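Local coordinates for protein O-methyltransferase family 2 (Planctopirus limnophila, PDB 5I2H) that probably transfers a methyl group from S-adenosyl-L-methionine to a hydroxyl oxygen of small-molecule acceptors and binds the flavone apigenin, at residues 278-283 with 336-341; 258-263 with 285-290. All coordinates share one frame; numbering follows the deposited sequence.

Contact 1: 278-283 with 336-341. With FMT (formic acid), chain H.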
# COMPACT_ATOMS: atom_id res chain seq x y z
N PRO A 278 -19.47 -1.81 22.64
CA PRO A 278 -20.66 -1.49 23.45
C PRO A 278 -21.54 -0.45 22.79
O PRO A 278 -22.77 -0.49 22.94
CB PRO A 278 -20.08 -0.95 24.77
CG PRO A 278 -18.64 -1.30 24.78
CD PRO A 278 -18.21 -1.43 23.35
N GLN A 279 -20.93 0.49 22.08
CA GLN A 279 -21.70 1.51 21.38
C GLN A 279 -22.42 0.91 20.17
O GLN A 279 -23.56 1.30 19.86
CB GLN A 279 -20.78 2.65 20.97
CG GLN A 279 -20.49 3.64 22.13
CD GLN A 279 -19.66 3.03 23.25
OE1 GLN A 279 -20.05 3.09 24.46
NE2 GLN A 279 -18.52 2.46 22.90
N CYS A 280 -21.79 -0.04 19.47
CA CYS A 280 -22.50 -0.74 18.40
C CYS A 280 -23.75 -1.44 18.95
O CYS A 280 -24.83 -1.33 18.36
CB CYS A 280 -21.58 -1.75 17.72
SG CYS A 280 -20.35 -0.95 16.70
N ALA A 281 -23.62 -2.16 20.07
CA ALA A 281 -24.77 -2.87 20.60
C ALA A 281 -25.86 -1.88 21.00
O ALA A 281 -27.05 -2.14 20.79
CB ALA A 281 -24.39 -3.71 21.81
N ARG A 282 -25.46 -0.75 21.60
CA ARG A 282 -26.41 0.28 22.01
C ARG A 282 -27.16 0.83 20.81
O ARG A 282 -28.39 0.95 20.84
CB ARG A 282 -25.65 1.40 22.75
CG ARG A 282 -26.52 2.61 23.15
CD ARG A 282 -27.14 2.47 24.56
NE ARG A 282 -28.10 1.39 24.55
CZ ARG A 282 -29.37 1.53 24.20
NH1 ARG A 282 -29.84 2.72 23.83
NH2 ARG A 282 -30.17 0.47 24.21
N LEU A 283 -26.43 1.15 19.72
CA LEU A 283 -27.09 1.78 18.56
C LEU A 283 -28.04 0.79 17.90
O LEU A 283 -29.15 1.16 17.50
CB LEU A 283 -26.05 2.29 17.56
CG LEU A 283 -26.65 3.18 16.47
CD1 LEU A 283 -27.40 4.40 17.03
CD2 LEU A 283 -25.55 3.64 15.53
N ARG A 336 -23.89 -10.16 13.59
CA ARG A 336 -24.98 -11.06 13.96
C ARG A 336 -25.12 -11.19 15.47
O ARG A 336 -26.24 -11.36 15.98
CB ARG A 336 -24.79 -12.43 13.30
CG ARG A 336 -25.07 -12.42 11.81
CD ARG A 336 -25.26 -13.82 11.26
NE ARG A 336 -26.43 -14.43 11.90
CZ ARG A 336 -26.88 -15.66 11.67
NH1 ARG A 336 -26.26 -16.46 10.81
NH2 ARG A 336 -27.96 -16.09 12.33
N GLY A 337 -24.02 -11.02 16.20
CA GLY A 337 -24.11 -10.98 17.66
C GLY A 337 -24.96 -9.83 18.15
O GLY A 337 -25.84 -10.01 18.99
N TRP A 338 -24.75 -8.63 17.58
CA TRP A 338 -25.54 -7.47 17.98
C TRP A 338 -26.98 -7.61 17.53
O TRP A 338 -27.91 -7.22 18.25
CB TRP A 338 -24.92 -6.19 17.43
CG TRP A 338 -23.58 -5.92 18.00
CD1 TRP A 338 -23.20 -6.11 19.31
CD2 TRP A 338 -22.41 -5.49 17.30
NE1 TRP A 338 -21.89 -5.79 19.46
CE2 TRP A 338 -21.37 -5.42 18.24
CE3 TRP A 338 -22.15 -5.13 15.97
CZ2 TRP A 338 -20.08 -5.02 17.90
CZ3 TRP A 338 -20.87 -4.75 15.64
CH2 TRP A 338 -19.84 -4.70 16.60
N ILE A 339 -27.18 -8.14 16.32
CA ILE A 339 -28.52 -8.38 15.79
C ILE A 339 -29.29 -9.31 16.72
O ILE A 339 -30.43 -9.03 17.11
CB ILE A 339 -28.42 -8.93 14.36
CG1 ILE A 339 -27.93 -7.81 13.41
CG2 ILE A 339 -29.76 -9.47 13.89
CD1 ILE A 339 -27.38 -8.31 12.12
N ALA A 340 -28.65 -10.43 17.09
CA ALA A 340 -29.29 -11.41 17.96
C ALA A 340 -29.52 -10.86 19.36
O ALA A 340 -30.50 -11.23 20.02
CB ALA A 340 -28.44 -12.69 18.04
N GLY A 341 -28.62 -10.00 19.84
CA GLY A 341 -28.82 -9.40 21.14
C GLY A 341 -29.97 -8.41 21.18
O GLY A 341 -30.48 -8.13 22.26
C FMT H . -27.54 -2.06 24.90
O1 FMT H . -28.78 -2.12 25.10
O2 FMT H . -26.73 -1.13 25.19
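Two helices that flank the Rossmann-like sheet of the methyltransferase domain, 277-289 and 332-341, meet where C280 and A281 of the first face the indole of W338 on the second. The helices come close here, with the CA atoms of A281 and W338 5.3 Å apart. The geometry at C280 is well defined: its CB stands 3.5 Å from the centroid of the six-membered ring of W338 and 6° off the normal, a CH-pi contact over the face. The SG of C280 lies 4.2 Å from the same centroid but 29° off the normal, so the sulfur-aromatic contact is oblique. At the pyrrole end of the indole, A281 CB approaches W338 CD1 at 3.7 Å. The indole is carried to the neighbouring helix with its CG anti to the carbonyl carbon (chi1 -64°), and Y330 meets it edge-to-face. Next in sequence to A281 but not touching 336-341, R282 holds a formic acid molecule, probably from the crystallisation liquor, at its guanidinium edge by two nearly straight bonds, NE to O2 at 2.9 Å and NH2 to O1 at 3.1 Å. The cysteine-tryptophan packing joins two helices of the alpha/beta fold typical of S-adenosylmethionine-dependent methyltransferases.

Contact 2: 258-263 with 285-290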
# COMPACT_ATOMS: atom_id res chain seq x y z
N ASP A 258 -31.88 11.44 21.01
CA ASP A 258 -33.10 11.98 20.46
C ASP A 258 -33.92 10.86 19.85
O ASP A 258 -33.36 9.90 19.31
CB ASP A 258 -32.79 13.04 19.40
CG ASP A 258 -32.17 14.31 20.01
OD1 ASP A 258 -32.52 14.66 21.16
OD2 ASP A 258 -31.32 14.95 19.37
N PRO A 259 -35.25 10.96 19.90
CA PRO A 259 -36.08 9.87 19.37
C PRO A 259 -35.95 9.75 17.86
O PRO A 259 -35.99 10.74 17.12
CB PRO A 259 -37.51 10.28 19.77
CG PRO A 259 -37.45 11.78 20.03
CD PRO A 259 -36.05 12.07 20.46
N PHE A 260 -35.80 8.51 17.39
CA PHE A 260 -35.86 8.29 15.96
C PHE A 260 -37.31 8.45 15.50
O PHE A 260 -38.25 8.09 16.24
CB PHE A 260 -35.37 6.89 15.59
CG PHE A 260 -33.88 6.67 15.78
CD1 PHE A 260 -32.93 7.68 15.52
CD2 PHE A 260 -33.40 5.41 16.20
CE1 PHE A 260 -31.57 7.44 15.69
CE2 PHE A 260 -32.05 5.15 16.36
CZ PHE A 260 -31.12 6.15 16.11
N PRO A 261 -37.53 8.98 14.31
CA PRO A 261 -38.90 9.09 13.78
C PRO A 261 -39.42 7.71 13.38
O PRO A 261 -38.61 6.79 13.12
CB PRO A 261 -38.74 10.00 12.55
CG PRO A 261 -37.34 9.71 12.10
CD PRO A 261 -36.52 9.49 13.36
N PRO A 262 -40.73 7.54 13.32
CA PRO A 262 -41.29 6.26 12.87
C PRO A 262 -40.79 5.91 11.49
O PRO A 262 -40.72 6.76 10.60
CB PRO A 262 -42.81 6.52 12.87
CG PRO A 262 -43.01 7.61 13.86
CD PRO A 262 -41.79 8.50 13.70
N ALA A 263 -40.45 4.64 11.30
CA ALA A 263 -39.90 4.16 10.05
C ALA A 263 -40.15 2.67 9.92
O ALA A 263 -40.26 1.96 10.92
CB ALA A 263 -38.40 4.43 9.97
N ALA A 285 -29.61 -1.69 19.35
CA ALA A 285 -30.78 -1.81 20.22
C ALA A 285 -31.73 -0.62 20.08
O ALA A 285 -32.96 -0.80 19.99
CB ALA A 285 -30.33 -1.94 21.68
N LYS A 286 -31.19 0.60 20.08
CA LYS A 286 -32.06 1.78 20.00
C LYS A 286 -32.81 1.80 18.67
O LYS A 286 -34.04 2.04 18.63
CB LYS A 286 -31.23 3.06 20.19
CG LYS A 286 -32.03 4.37 20.09
CD LYS A 286 -31.17 5.62 20.59
CE LYS A 286 -31.97 6.92 20.59
NZ LYS A 286 -32.35 7.31 19.19
N ALA A 287 -32.10 1.56 17.57
CA ALA A 287 -32.77 1.50 16.27
C ALA A 287 -33.87 0.43 16.27
O ALA A 287 -34.98 0.68 15.79
CB ALA A 287 -31.75 1.24 15.17
N THR A 288 -33.56 -0.76 16.79
CA THR A 288 -34.53 -1.87 16.79
C THR A 288 -35.76 -1.54 17.62
O THR A 288 -36.88 -1.95 17.27
CB THR A 288 -33.87 -3.12 17.36
OG1 THR A 288 -32.80 -3.52 16.52
CG2 THR A 288 -34.88 -4.30 17.42
N SER A 289 -35.58 -0.76 18.70
CA SER A 289 -36.64 -0.58 19.68
C SER A 289 -37.89 0.05 19.06
O SER A 289 -39.01 -0.26 19.47
CB SER A 289 -36.13 0.25 20.85
OG SER A 289 -35.93 1.60 20.46
N GLY A 290 -37.72 0.89 18.05
CA GLY A 290 -38.85 1.56 17.45
C GLY A 290 -39.41 0.92 16.20
O GLY A 290 -40.38 1.44 15.64
O HOH W 1 -35.04 6.31 19.15
O HOH W 2 -39.77 2.69 13.43
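D258 meets K286 through its backbone: K286 NZ donates to D258 O at 2.8 Å, with a C=O...N angle of 155° and the donor tilted from the carbonyl plane. The carboxylate of D258 serves its own loop instead, where OD2 accepts from D254 N. Two residues on, F260 presents a ring face to the same ammonium. NZ lies 3.4 Å from the ring centroid and 6° off the normal, which defines a cation-pi contact, and it is nearly equidistant from the six ring carbons. K286 reaches this place by a chain extended through chi3 and bent at the last torsion (chi4 -66°). A water bridges F260 N and K286 NZ, accepting from both, and M255 O takes a further bond from the ammonium. The loop connects strands 248-252 and 265-269 of the Rossmann-like sheet, and the helix follows the second of these strands. The F260 ring also packs on L201 and V203 of strand 199-203, while A287 CA sits at the ring edge, 3.7 Å from F260 CE2. Farther along the loop, A263 N donates to a second water at 3.0 Å, and that water in turn donates to G290 O at 2.6 Å.

Both contacts use helix 277-289, contact 1 on its first half and contact 2 on its last turn, with centres about 14 Å apart. They touch through L283 CD1 and F260 CZ, 4.2 Å apart. Each is partly buried and centres on an aromatic face, but the partners differ: contact 1 offers a CH group and an oblique sulfur, without a hydrogen bond between its segments, whereas contact 2 offers an ammonium and adds a direct hydrogen bond and two water bridges. Contact 1 joins helix to helix, nearer the centre of the chain; contact 2 joins helix to an irregular loop farther out, where backbone carbonyls and waters can hold a charge.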